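Side-chain contacts in VESB protease (Vibrio cholerae, PDB 4LK4), which is a secreted, trypsin-like protease of the S1 family that probably cleaves peptide bonds within proteins through a serine-dependent mechanism: residues L261-Q266 against D291-S296; V313-D318 against Y327-I332. The protein carries 1 engineered substitution. All blocks are in the same frame, centred on the assembly; numbering follows the deposited sequence.

Contact 1 (L261-Q266 against D291-S296)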
ATOM      1  N   LEU A 261     -30.922  -7.045  -5.771  1.00 86.33           N
ATOM      2  CA  LEU A 261     -31.003  -6.706  -7.178  1.00 86.48           C
ATOM      3  C   LEU A 261     -31.454  -5.246  -7.330  1.00 85.56           C
ATOM      4  O   LEU A 261     -32.174  -4.722  -6.476  1.00 85.69           O
ATOM      5  CB  LEU A 261     -31.965  -7.666  -7.905  1.00 90.97           C
ATOM      6  CG  LEU A 261     -31.328  -8.929  -8.522  1.00 92.18           C
ATOM      7  CD1 LEU A 261     -30.555  -9.751  -7.497  1.00 90.37           C
ATOM      8  CD2 LEU A 261     -32.388  -9.782  -9.212  1.00 94.37           C
ATOM      9  N   GLY A 262     -30.999  -4.594  -8.404  1.00 84.70           N
ATOM     10  CA  GLY A 262     -31.436  -3.236  -8.754  1.00 83.96           C
ATOM     11  C   GLY A 262     -30.301  -2.286  -9.073  1.00 81.47           C
ATOM     12  O   GLY A 262     -29.145  -2.579  -8.784  1.00 81.42           O
ATOM     13  N   LYS A 263     -30.636  -1.146  -9.669  1.00101.75           N
ATOM     14  CA  LYS A 263     -29.668  -0.102  -9.953  1.00 98.99           C
ATOM     15  C   LYS A 263     -29.056   0.432  -8.662  1.00 96.59           C
ATOM     16  O   LYS A 263     -29.753   1.012  -7.824  1.00 98.81           O
ATOM     17  CB  LYS A 263     -30.290   1.059 -10.746  1.00102.87           C
ATOM     18  CG  LYS A 263     -29.807   1.166 -12.193  1.00104.35           C
ATOM     19  CD  LYS A 263     -30.138   2.525 -12.810  1.00107.04           C
ATOM     20  CE  LYS A 263     -29.273   2.847 -14.028  1.00105.86           C
ATOM     21  NZ  LYS A 263     -29.703   2.119 -15.259  1.00108.48           N
ATOM     22  N   VAL A 264     -27.752   0.211  -8.509  1.00 91.72           N
ATOM     23  CA  VAL A 264     -26.989   0.821  -7.436  1.00 89.79           C
ATOM     24  C   VAL A 264     -26.063   1.879  -8.001  1.00 85.56           C
ATOM     25  O   VAL A 264     -25.400   1.660  -8.995  1.00 82.69           O
ATOM     26  CB  VAL A 264     -26.140  -0.190  -6.648  1.00 88.69           C
ATOM     27  CG1 VAL A 264     -25.621   0.475  -5.385  1.00 87.30           C
ATOM     28  CG2 VAL A 264     -26.969  -1.414  -6.292  1.00 94.29           C
ATOM     29  N   SER A 265     -26.021   3.016  -7.325  1.00 85.65           N
ATOM     30  CA  SER A 265     -25.285   4.183  -7.763  1.00 83.72           C
ATOM     31  C   SER A 265     -24.198   4.523  -6.734  1.00 77.99           C
ATOM     32  O   SER A 265     -24.322   4.204  -5.551  1.00 76.09           O
ATOM     33  CB  SER A 265     -26.277   5.348  -7.928  1.00 88.99           C
ATOM     34  OG  SER A 265     -25.616   6.552  -8.278  1.00 91.19           O
ATOM     35  N   GLN A 266     -23.141   5.187  -7.184  1.00 74.48           N
ATOM     36  CA  GLN A 266     -22.036   5.544  -6.284  1.00 71.95           C
ATOM     37  C   GLN A 266     -21.158   6.625  -6.890  1.00 67.00           C
ATOM     38  O   GLN A 266     -20.680   6.485  -7.976  1.00 64.32           O
ATOM     39  CB  GLN A 266     -21.189   4.307  -5.978  1.00 71.37           C
ATOM     40  CG  GLN A 266     -20.011   4.570  -5.063  1.00 71.92           C
ATOM     41  CD  GLN A 266     -20.463   4.992  -3.685  1.00 75.95           C
ATOM     42  OE1 GLN A 266     -21.321   4.349  -3.086  1.00 80.57           O
ATOM     43  NE2 GLN A 266     -19.913   6.089  -3.185  1.00 76.12           N
ATOM     44  N   ASP A 291     -24.325  -3.652 -18.102  1.00 91.68           N
ATOM     45  CA  ASP A 291     -24.617  -3.507 -16.674  1.00 91.27           C
ATOM     46  C   ASP A 291     -24.120  -2.176 -16.111  1.00 87.21           C
ATOM     47  O   ASP A 291     -24.739  -1.586 -15.229  1.00 87.26           O
ATOM     48  CB  ASP A 291     -23.902  -4.595 -15.870  1.00 91.90           C
ATOM     49  CG  ASP A 291     -24.377  -5.989 -16.195  1.00 97.38           C
ATOM     50  OD1 ASP A 291     -25.560  -6.159 -16.532  1.00101.00           O
ATOM     51  OD2 ASP A 291     -23.553  -6.922 -16.085  1.00 99.71           O
ATOM     52  N   PHE A 292     -22.961  -1.736 -16.585  1.00 83.64           N
ATOM     53  CA  PHE A 292     -22.317  -0.558 -16.040  1.00 78.76           C
ATOM     54  C   PHE A 292     -22.771   0.657 -16.819  1.00 78.26           C
ATOM     55  O   PHE A 292     -23.027   0.567 -17.997  1.00 81.60           O
ATOM     56  CB  PHE A 292     -20.807  -0.728 -16.112  1.00 76.22           C
ATOM     57  CG  PHE A 292     -20.043   0.449 -15.618  1.00 73.33           C
ATOM     58  CD1 PHE A 292     -19.738   1.498 -16.471  1.00 73.61           C
ATOM     59  CD2 PHE A 292     -19.612   0.507 -14.301  1.00 71.78           C
ATOM     60  CE1 PHE A 292     -19.029   2.594 -16.018  1.00 71.19           C
ATOM     61  CE2 PHE A 292     -18.895   1.596 -13.841  1.00 69.39           C
ATOM     62  CZ  PHE A 292     -18.606   2.642 -14.703  1.00 69.50           C
ATOM     63  N   SER A 293     -22.901   1.781 -16.137  1.00 76.24           N
ATOM     64  CA  SER A 293     -23.336   3.014 -16.764  1.00 77.07           C
ATOM     65  C   SER A 293     -22.814   4.204 -15.958  1.00 73.97           C
ATOM     66  O   SER A 293     -22.529   4.076 -14.771  1.00 70.82           O
ATOM     67  CB  SER A 293     -24.871   3.043 -16.910  1.00 81.95           C
ATOM     68  OG  SER A 293     -25.563   2.659 -15.715  1.00 83.48           O
ATOM     69  N   VAL A 294     -22.653   5.344 -16.622  1.00 74.63           N
ATOM     70  CA  VAL A 294     -22.219   6.581 -15.983  1.00 73.60           C
ATOM     71  C   VAL A 294     -23.405   7.520 -15.868  1.00 77.10           C
ATOM     72  O   VAL A 294     -23.834   8.081 -16.851  1.00 80.97           O
ATOM     73  CB  VAL A 294     -21.136   7.291 -16.819  1.00 72.37           C
ATOM     74  CG1 VAL A 294     -20.715   8.609 -16.165  1.00 71.16           C
ATOM     75  CG2 VAL A 294     -19.948   6.374 -17.012  1.00 70.22           C
ATOM     76  N   LEU A 295     -23.936   7.716 -14.675  1.00 78.14           N
ATOM     77  CA  LEU A 295     -25.078   8.613 -14.523  1.00 82.08           C
ATOM     78  C   LEU A 295     -24.688  10.072 -14.668  1.00 82.84           C
ATOM     79  O   LEU A 295     -25.474  10.880 -15.115  1.00 87.89           O
ATOM     80  CB  LEU A 295     -25.733   8.407 -13.165  1.00 83.12           C
ATOM     81  CG  LEU A 295     -26.160   6.969 -12.878  1.00 83.48           C
ATOM     82  CD1 LEU A 295     -27.027   6.930 -11.631  1.00 85.21           C
ATOM     83  CD2 LEU A 295     -26.888   6.360 -14.070  1.00 86.90           C
ATOM     84  N   SER A 296     -23.469  10.400 -14.285  1.00 80.79           N
ATOM     85  CA  SER A 296     -23.019  11.779 -14.218  1.00 81.85           C
ATOM     86  C   SER A 296     -21.498  11.751 -14.253  1.00 77.96           C
ATOM     87  O   SER A 296     -20.896  10.986 -13.526  1.00 74.27           O
ATOM     88  CB  SER A 296     -23.487  12.409 -12.903  1.00 83.75           C
ATOM     89  OG  SER A 296     -23.463  13.823 -12.985  1.00 86.91           O
TER

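Contact 2 (V313-D318 against Y327-I332)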
ATOM      1  N   VAL A 313     -17.550  11.710 -10.445  1.00 70.16           N
ATOM      2  CA  VAL A 313     -18.211  10.894 -11.416  1.00 70.95           C
ATOM      3  C   VAL A 313     -19.167  10.020 -10.640  1.00 70.44           C
ATOM      4  O   VAL A 313     -18.831   9.548  -9.552  1.00 68.04           O
ATOM      5  CB  VAL A 313     -17.166  10.024 -12.115  1.00 71.20           C
ATOM      6  CG1 VAL A 313     -17.821   8.858 -12.827  1.00 73.47           C
ATOM      7  CG2 VAL A 313     -16.359  10.863 -13.093  1.00 72.41           C
ATOM      8  N   GLU A 314     -20.351   9.799 -11.187  1.00 73.34           N
ATOM      9  CA  GLU A 314     -21.375   9.007 -10.495  1.00 74.82           C
ATOM     10  C   GLU A 314     -21.755   7.823 -11.377  1.00 74.37           C
ATOM     11  O   GLU A 314     -22.289   7.996 -12.469  1.00 76.85           O
ATOM     12  CB  GLU A 314     -22.571   9.878 -10.152  1.00 79.13           C
ATOM     13  CG  GLU A 314     -23.443   9.369  -9.010  1.00 82.09           C
ATOM     14  CD  GLU A 314     -24.833  10.037  -8.964  1.00 88.98           C
ATOM     15  OE1 GLU A 314     -25.218  10.833  -9.881  1.00 91.54           O
ATOM     16  OE2 GLU A 314     -25.564   9.749  -7.997  1.00 92.49           O
ATOM     17  N   VAL A 315     -21.428   6.618 -10.920  1.00 71.80           N
ATOM     18  CA  VAL A 315     -21.589   5.431 -11.740  1.00 71.54           C
ATOM     19  C   VAL A 315     -22.630   4.524 -11.169  1.00 72.85           C
ATOM     20  O   VAL A 315     -22.954   4.607  -9.999  1.00 74.27           O
ATOM     21  CB  VAL A 315     -20.279   4.639 -11.898  1.00 68.53           C
ATOM     22  CG1 VAL A 315     -19.183   5.566 -12.386  1.00 67.83           C
ATOM     23  CG2 VAL A 315     -19.870   3.944 -10.612  1.00 66.64           C
ATOM     24  N   ALA A 316     -23.136   3.646 -12.019  1.00 74.05           N
ATOM     25  CA  ALA A 316     -24.172   2.729 -11.618  1.00 76.93           C
ATOM     26  C   ALA A 316     -23.981   1.330 -12.180  1.00 76.89           C
ATOM     27  O   ALA A 316     -23.299   1.127 -13.178  1.00 77.66           O
ATOM     28  CB  ALA A 316     -25.540   3.276 -12.011  1.00 80.64           C
ATOM     29  N   VAL A 317     -24.600   0.373 -11.501  1.00 78.11           N
ATOM     30  CA  VAL A 317     -24.628  -1.010 -11.925  1.00 78.35           C
ATOM     31  C   VAL A 317     -26.052  -1.499 -11.781  1.00 81.36           C
ATOM     32  O   VAL A 317     -26.633  -1.420 -10.701  1.00 81.16           O
ATOM     33  CB  VAL A 317     -23.708  -1.898 -11.065  1.00 75.02           C
ATOM     34  CG1 VAL A 317     -23.929  -3.370 -11.397  1.00 76.49           C
ATOM     35  CG2 VAL A 317     -22.257  -1.514 -11.283  1.00 72.02           C
ATOM     36  N   ASP A 318     -26.598  -2.001 -12.881  1.00 85.25           N
ATOM     37  CA  ASP A 318     -27.925  -2.593 -12.907  1.00 89.79           C
ATOM     38  C   ASP A 318     -27.703  -4.079 -12.692  1.00 89.08           C
ATOM     39  O   ASP A 318     -27.454  -4.828 -13.636  1.00 90.41           O
ATOM     40  CB  ASP A 318     -28.611  -2.305 -14.255  1.00 94.60           C
ATOM     41  CG  ASP A 318     -30.083  -2.707 -14.279  1.00101.07           C
ATOM     42  OD1 ASP A 318     -30.698  -2.831 -13.194  1.00103.71           O
ATOM     43  OD2 ASP A 318     -30.638  -2.873 -15.390  1.00104.44           O
ATOM     44  N   TYR A 327     -16.333  -4.035 -11.296  1.00 62.75           N
ATOM     45  CA  TYR A 327     -15.966  -3.248 -12.470  1.00 62.97           C
ATOM     46  C   TYR A 327     -14.918  -2.200 -12.149  1.00 58.16           C
ATOM     47  O   TYR A 327     -15.103  -1.382 -11.259  1.00 56.83           O
ATOM     48  CB  TYR A 327     -17.184  -2.558 -13.090  1.00 65.29           C
ATOM     49  CG  TYR A 327     -18.252  -3.487 -13.573  1.00 69.79           C
ATOM     50  CD1 TYR A 327     -17.956  -4.526 -14.448  1.00 74.19           C
ATOM     51  CD2 TYR A 327     -19.575  -3.313 -13.190  1.00 71.44           C
ATOM     52  CE1 TYR A 327     -18.961  -5.371 -14.924  1.00 76.54           C
ATOM     53  CE2 TYR A 327     -20.572  -4.153 -13.655  1.00 74.73           C
ATOM     54  CZ  TYR A 327     -20.261  -5.185 -14.510  1.00 76.82           C
ATOM     55  OH  TYR A 327     -21.264  -6.019 -14.965  1.00 82.13           O
ATOM     56  N   ASP A 328     -13.854  -2.222 -12.935  1.00 56.75           N
ATOM     57  CA  ASP A 328     -12.762  -1.278 -12.849  1.00 54.74           C
ATOM     58  C   ASP A 328     -12.795  -0.295 -13.991  1.00 55.27           C
ATOM     59  O   ASP A 328     -12.921  -0.677 -15.145  1.00 56.76           O
ATOM     60  CB  ASP A 328     -11.450  -2.050 -12.896  1.00 54.84           C
ATOM     61  CG  ASP A 328     -11.255  -2.915 -11.659  1.00 54.94           C
ATOM     62  OD1 ASP A 328     -12.058  -2.745 -10.715  1.00 55.06           O
ATOM     63  OD2 ASP A 328     -10.320  -3.744 -11.606  1.00 55.25           O
ATOM     64  N   PHE A 329     -12.681   0.977 -13.668  1.00 54.81           N
ATOM     65  CA  PHE A 329     -12.629   2.012 -14.686  1.00 56.52           C
ATOM     66  C   PHE A 329     -11.533   3.022 -14.356  1.00 55.93           C
ATOM     67  O   PHE A 329     -11.152   3.208 -13.202  1.00 55.80           O
ATOM     68  CB  PHE A 329     -13.980   2.713 -14.818  1.00 57.71           C
ATOM     69  CG  PHE A 329     -14.472   3.292 -13.534  1.00 57.77           C
ATOM     70  CD1 PHE A 329     -15.172   2.512 -12.637  1.00 58.10           C
ATOM     71  CD2 PHE A 329     -14.203   4.608 -13.210  1.00 57.86           C
ATOM     72  CE1 PHE A 329     -15.608   3.039 -11.439  1.00 58.85           C
ATOM     73  CE2 PHE A 329     -14.642   5.147 -12.026  1.00 57.88           C
ATOM     74  CZ  PHE A 329     -15.342   4.359 -11.131  1.00 58.57           C
ATOM     75  N   GLU A 330     -11.077   3.691 -15.395  1.00 57.41           N
ATOM     76  CA  GLU A 330      -9.879   4.470 -15.382  1.00 58.80           C
ATOM     77  C   GLU A 330     -10.189   5.856 -15.930  1.00 60.20           C
ATOM     78  O   GLU A 330     -10.797   5.987 -17.009  1.00 62.52           O
ATOM     79  CB  GLU A 330      -8.883   3.764 -16.295  1.00 61.81           C
ATOM     80  CG  GLU A 330      -7.449   4.210 -16.170  1.00 63.80           C
ATOM     81  CD  GLU A 330      -6.458   3.076 -16.473  1.00 66.53           C
ATOM     82  OE1 GLU A 330      -5.904   3.053 -17.595  1.00 70.16           O
ATOM     83  OE2 GLU A 330      -6.242   2.202 -15.589  1.00 64.72           O
ATOM     84  N   LEU A 331      -9.795   6.888 -15.201  1.00 59.42           N
ATOM     85  CA  LEU A 331      -9.835   8.236 -15.745  1.00 62.05           C
ATOM     86  C   LEU A 331      -8.402   8.650 -16.029  1.00 61.16           C
ATOM     87  O   LEU A 331      -7.537   8.470 -15.192  1.00 57.74           O
ATOM     88  CB  LEU A 331     -10.482   9.227 -14.780  1.00 63.84           C
ATOM     89  CG  LEU A 331     -12.005   9.306 -14.690  1.00 67.62           C
ATOM     90  CD1 LEU A 331     -12.603   8.062 -14.051  1.00 67.72           C
ATOM     91  CD2 LEU A 331     -12.372  10.540 -13.871  1.00 69.13           C
ATOM     92  N   ILE A 332      -8.179   9.226 -17.207  1.00 63.38           N
ATOM     93  CA  ILE A 332      -6.860   9.617 -17.671  1.00 63.68           C
ATOM     94  C   ILE A 332      -6.766  11.134 -17.812  1.00 64.27           C
ATOM     95  O   ILE A 332      -7.666  11.776 -18.381  1.00 65.61           O
ATOM     96  CB  ILE A 332      -6.602   9.037 -19.057  1.00 67.18           C
ATOM     97  CG1 ILE A 332      -7.007   7.568 -19.121  1.00 67.13           C
ATOM     98  CG2 ILE A 332      -5.142   9.194 -19.415  1.00 69.09           C
ATOM     99  CD1 ILE A 332      -7.076   7.039 -20.540  1.00 70.17           C
TER

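Contact 1 (L261-Q266 against D291-S296)
L295 and S265 meet over the back of a strand that belongs to neither segment. Strand 310-319 runs between 261-266 and 291-296 and bonds to both through its backbone, so the two segments touch only through side chains, over the outer side of the small A316. L295 and K263 contribute the larger shares of the contact. The CB of L295 leaves the backbone toward 261-266, and the CD1 branch ends 3.7 Å from S265 OG. S265 puts that hydroxyl anti to its own backbone N (chi1 176°), where it also makes a weak hydrogen bond to E314 OE2; toward L295 it offers a plain van der Waals contact. The other branch, L295 CD2, lies 4.2 Å from K263 CE. K263 leaves its strand without facing 291-296, but its far end comes nearer: the chain carries CE up to S293 and L295, and the bend at chi4 (77°) sets NZ beside S293 OG. K263 CE is 4.1 Å from S293 OG, and K263 NZ at 4.2 Å from the same oxygen is too distant for a hydrogen bond, so the lysine leans on S293 loosely. The whole patch lies at the surface, and its packing is light. Here 292-297 is an outermost strand, and L295 and S296 together face E314 in a classic beta bulge, an interruption in the edge of the Ig-like domain's beta sheet.

Contact 2 (V313-D318 against Y327-I332)
Y327 begins the second segment by presenting the edge of its ring to V317. V317 CG2 lies close to the ring plane, 3.8 Å from Y327 CD2, while V317 CG1 comes to 4.1 Å from Y327 CE2, so both methyls bear on one side of the ring's rim. With CG anti to the carbonyl carbon (chi1 -61°), Y327 carries its CD2-CE2 edge up against the valine. D328 turns its carboxylate to the other side of the strand, where OD1 forms a salt bridge with R345 NE. At F329 the geometry changes: V315 CG1 sits over one face of the ring, 4.2 Å from F329 CZ, and L331 CD1 of the same strand lies at the ring's edge, in its plane. F329 also stacks edge-to-face with F268, so its ring is held by aliphatic and aromatic neighbours alike. E330, like D328, faces outward, with OE1 in a salt bridge to R341 NH1 and OE2 hydrogen-bonded to T343 OG1. L331 closes the row: its CD2 is 4.1 Å from V313 CG2, the two side chains lying alongside and each running past the other toward the opposite strand. The axes of segments 313-318 and 327-332 lie 153° apart in direction and come no nearer than 10.5 Å, the spacing of layers packed through side chains. Strand 310-319, lying between 292-297 and 262-272, is thus laid across the buried core from 324-335, which lies between 278-283 and 338-349, as in an Ig-like beta sandwich.

Overall arrangement
Contact 1 and contact 2 use opposite sides of one strand, 310-319, and their centres are about 9 Å apart. Its backbone serves as the bridge: S293 O is 2.9 Å from A316 N, and S296 O is 2.7 Å from E314 N, both probable hydrogen bonds tying the edge strand of contact 1 to the first segment of contact 2. Alternating residues divide the work, with V313, V315 and V317 turned into the buried core while A316 lies beneath the surface patch. Both contacts belong to the Ig-like part of the chain, about 28 Å and 22 Å from the chain centre to the centres of contacts 1 and 2, and are structural packing.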